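Local coordinates for protein putative acyl-CoA thioester hydrolase YbhC (Escherichia coli K-12, PDB 3GRH) that is a putative outer-membrane thioesterase of the pectinesterase family that neither binds pectin nor shows pectinesterase activity, at residues A99-T104 against G170-Y175. Sequence-based numbering, arbitrary orientation.
Sequences AIIKRT and GKPAWY
In I101 the CG1 arm lies between backbone N and carbonyl carbon (chi1 59°), which turns CG2 to the P172 ring; in I100, chi1 of -64° sets CG2 opposite the backbone N and on the proline side. These two methyls meet the ring near one end of the right-handed parallel beta-helix of carbohydrate esterase family 8, where the end of helix 92-100 approaches the loop leading into helix 174-181. I101 CG2 lies 3.8 Å from P172 CG, the closest approach, and its side chain runs at a slant to the ring. I100 CG2 comes to 4.1 Å from P172 CB, the two side chains passing in opposite directions, while the far end of I100 leads away from the proline; the same side chain also touches P124 and A126. The joint is small: 110 Å² is buried over both sides, and P172 supplies more than half of it.

Two turns present these groups. A type I turn spans I100 to R103, closed by the hydrogen bond from R103 N to I100 O at 3.1 Å; R103, with positive phi (56°), is the first residue to leave the helical conformation. A type II turn from K171 to W174 places P172 at its second position and A173, the N-cap residue of helix 174-181, at its third.

The polar link is indirect. One face of the R103 guanidinium lies over the turn backbone, with I101 CA 3.6 Å above its plane toward the rim. At the edge of that plane a water accepts from R103 NH2 at 3.3 Å and donates to G170 O at 2.7 Å.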
loop_
_atom_site.group_PDB
_atom_site.type_symbol
_atom_site.label_atom_id
_atom_site.label_comp_id
_atom_site.label_asym_id
_atom_site.label_seq_id
_atom_site.Cartn_x
_atom_site.Cartn_y
_atom_site.Cartn_z
ATOM N N ALA A 99 -19.238 12.530 -9.696
ATOM C CA ALA A 99 -19.734 11.817 -8.535
ATOM C C ALA A 99 -19.699 12.704 -7.301
ATOM O O ALA A 99 -20.644 12.772 -6.502
ATOM C CB ALA A 99 -18.894 10.543 -8.290
ATOM N N ILE A 100 -18.596 13.386 -7.113
ATOM C CA ILE A 100 -18.379 14.214 -5.918
ATOM C C ILE A 100 -19.329 15.403 -5.841
ATOM O O ILE A 100 -19.858 15.678 -4.768
ATOM C CB ILE A 100 -16.943 14.716 -5.837
ATOM C CG1 ILE A 100 -15.986 13.570 -5.683
ATOM C CG2 ILE A 100 -16.789 15.722 -4.636
ATOM C CD1 ILE A 100 -16.108 12.802 -4.413
ATOM N N ILE A 101 -19.591 16.038 -6.957
ATOM C CA ILE A 101 -20.471 17.253 -6.956
ATOM C C ILE A 101 -21.874 16.928 -6.474
ATOM O O ILE A 101 -22.619 17.846 -6.115
ATOM C CB ILE A 101 -20.458 18.054 -8.250
ATOM C CG1 ILE A 101 -20.897 17.251 -9.460
ATOM C CG2 ILE A 101 -19.012 18.607 -8.481
ATOM C CD1 ILE A 101 -21.276 18.084 -10.740
ATOM N N LYS A 102 -22.301 15.679 -6.514
ATOM C CA LYS A 102 -23.652 15.334 -6.041
ATOM C C LYS A 102 -23.853 15.519 -4.535
ATOM O O LYS A 102 -24.979 15.619 -4.068
ATOM C CB LYS A 102 -23.975 13.897 -6.392
ATOM C CG LYS A 102 -24.171 13.622 -7.856
ATOM C CD LYS A 102 -24.797 12.280 -7.935
ATOM C CE LYS A 102 -24.766 11.651 -9.305
ATOM N NZ LYS A 102 -25.173 10.203 -9.101
ATOM N N ARG A 103 -22.754 15.497 -3.782
ATOM C CA ARG A 103 -22.763 15.673 -2.321
ATOM C C ARG A 103 -23.648 14.691 -1.633
ATOM O O ARG A 103 -24.374 15.034 -0.704
ATOM C CB ARG A 103 -23.121 17.094 -1.912
ATOM C CG ARG A 103 -22.559 18.106 -2.824
ATOM C CD ARG A 103 -21.094 18.314 -2.680
ATOM N NE ARG A 103 -20.642 19.242 -3.724
ATOM C CZ ARG A 103 -19.374 19.497 -4.035
ATOM N NH1 ARG A 103 -18.383 18.934 -3.361
ATOM N NH2 ARG A 103 -19.096 20.342 -5.032
ATOM N N THR A 104 -23.563 13.448 -2.072
ATOM C CA THR A 104 -24.417 12.408 -1.529
ATOM C C THR A 104 -23.688 11.453 -0.586
ATOM O O THR A 104 -22.494 11.253 -0.722
ATOM C CB THR A 104 -25.028 11.534 -2.640
ATOM O OG1 THR A 104 -25.960 10.592 -2.054
ATOM C CG2 THR A 104 -23.993 10.834 -3.457
ATOM N N GLY A 170 -12.607 25.371 -7.333
ATOM C CA GLY A 170 -14.016 25.127 -7.657
ATOM C C GLY A 170 -14.269 23.835 -8.365
ATOM O O GLY A 170 -15.448 23.431 -8.505
ATOM N N LYS A 171 -13.234 23.122 -8.822
ATOM C CA LYS A 171 -13.488 21.749 -9.197
ATOM C C LYS A 171 -13.138 20.885 -7.994
ATOM O O LYS A 171 -12.357 21.296 -7.139
ATOM C CB LYS A 171 -12.703 21.304 -10.455
ATOM C CG LYS A 171 -12.998 22.035 -11.762
ATOM C CD LYS A 171 -12.174 21.396 -12.892
ATOM C CE LYS A 171 -12.406 22.002 -14.240
ATOM N NZ LYS A 171 -12.004 21.012 -15.338
ATOM N N PRO A 172 -13.722 19.667 -7.903
ATOM C CA PRO A 172 -13.317 18.763 -6.885
ATOM C C PRO A 172 -11.800 18.449 -6.963
ATOM O O PRO A 172 -11.117 18.463 -8.021
ATOM C CB PRO A 172 -14.129 17.466 -7.182
ATOM C CG PRO A 172 -15.352 18.019 -7.864
ATOM C CD PRO A 172 -14.786 19.139 -8.728
ATOM N N ALA A 173 -11.267 18.228 -5.806
ATOM C CA ALA A 173 -9.908 17.806 -5.666
ATOM C C ALA A 173 -8.977 18.972 -5.769
ATOM O O ALA A 173 -7.758 18.818 -5.723
ATOM C CB ALA A 173 -9.463 16.633 -6.682
ATOM N N TRP A 174 -9.500 20.190 -5.903
ATOM C CA TRP A 174 -8.600 21.352 -5.847
ATOM C C TRP A 174 -7.689 21.374 -4.639
ATOM O O TRP A 174 -6.512 21.708 -4.776
ATOM C CB TRP A 174 -9.401 22.658 -5.864
ATOM C CG TRP A 174 -8.503 23.866 -5.800
ATOM C CD1 TRP A 174 -8.359 24.697 -4.792
ATOM C CD2 TRP A 174 -7.552 24.255 -6.799
ATOM N NE1 TRP A 174 -7.420 25.662 -5.097
ATOM C CE2 TRP A 174 -6.893 25.389 -6.330
ATOM C CE3 TRP A 174 -7.202 23.743 -8.047
ATOM C CZ2 TRP A 174 -5.906 26.032 -7.066
ATOM C CZ3 TRP A 174 -6.238 24.406 -8.792
ATOM C CH2 TRP A 174 -5.596 25.501 -8.293
ATOM N N TYR A 175 -8.242 21.097 -3.456
ATOM C CA TYR A 175 -7.442 21.214 -2.254
ATOM C C TYR A 175 -6.228 20.281 -2.330
ATOM O O TYR A 175 -5.157 20.580 -1.769
ATOM C CB TYR A 175 -8.288 20.987 -1.020
ATOM C CG TYR A 175 -8.614 19.564 -0.712
ATOM C CD1 TYR A 175 -7.824 18.833 0.155
ATOM C CD2 TYR A 175 -9.768 18.985 -1.197
ATOM C CE1 TYR A 175 -8.102 17.507 0.403
ATOM C CE2 TYR A 175 -10.102 17.649 -0.904
ATOM C CZ TYR A 175 -9.276 16.909 -0.093
ATOM O OH TYR A 175 -9.603 15.600 0.165
HETATM O O HOH W 1 -16.697 21.679 -6.823
#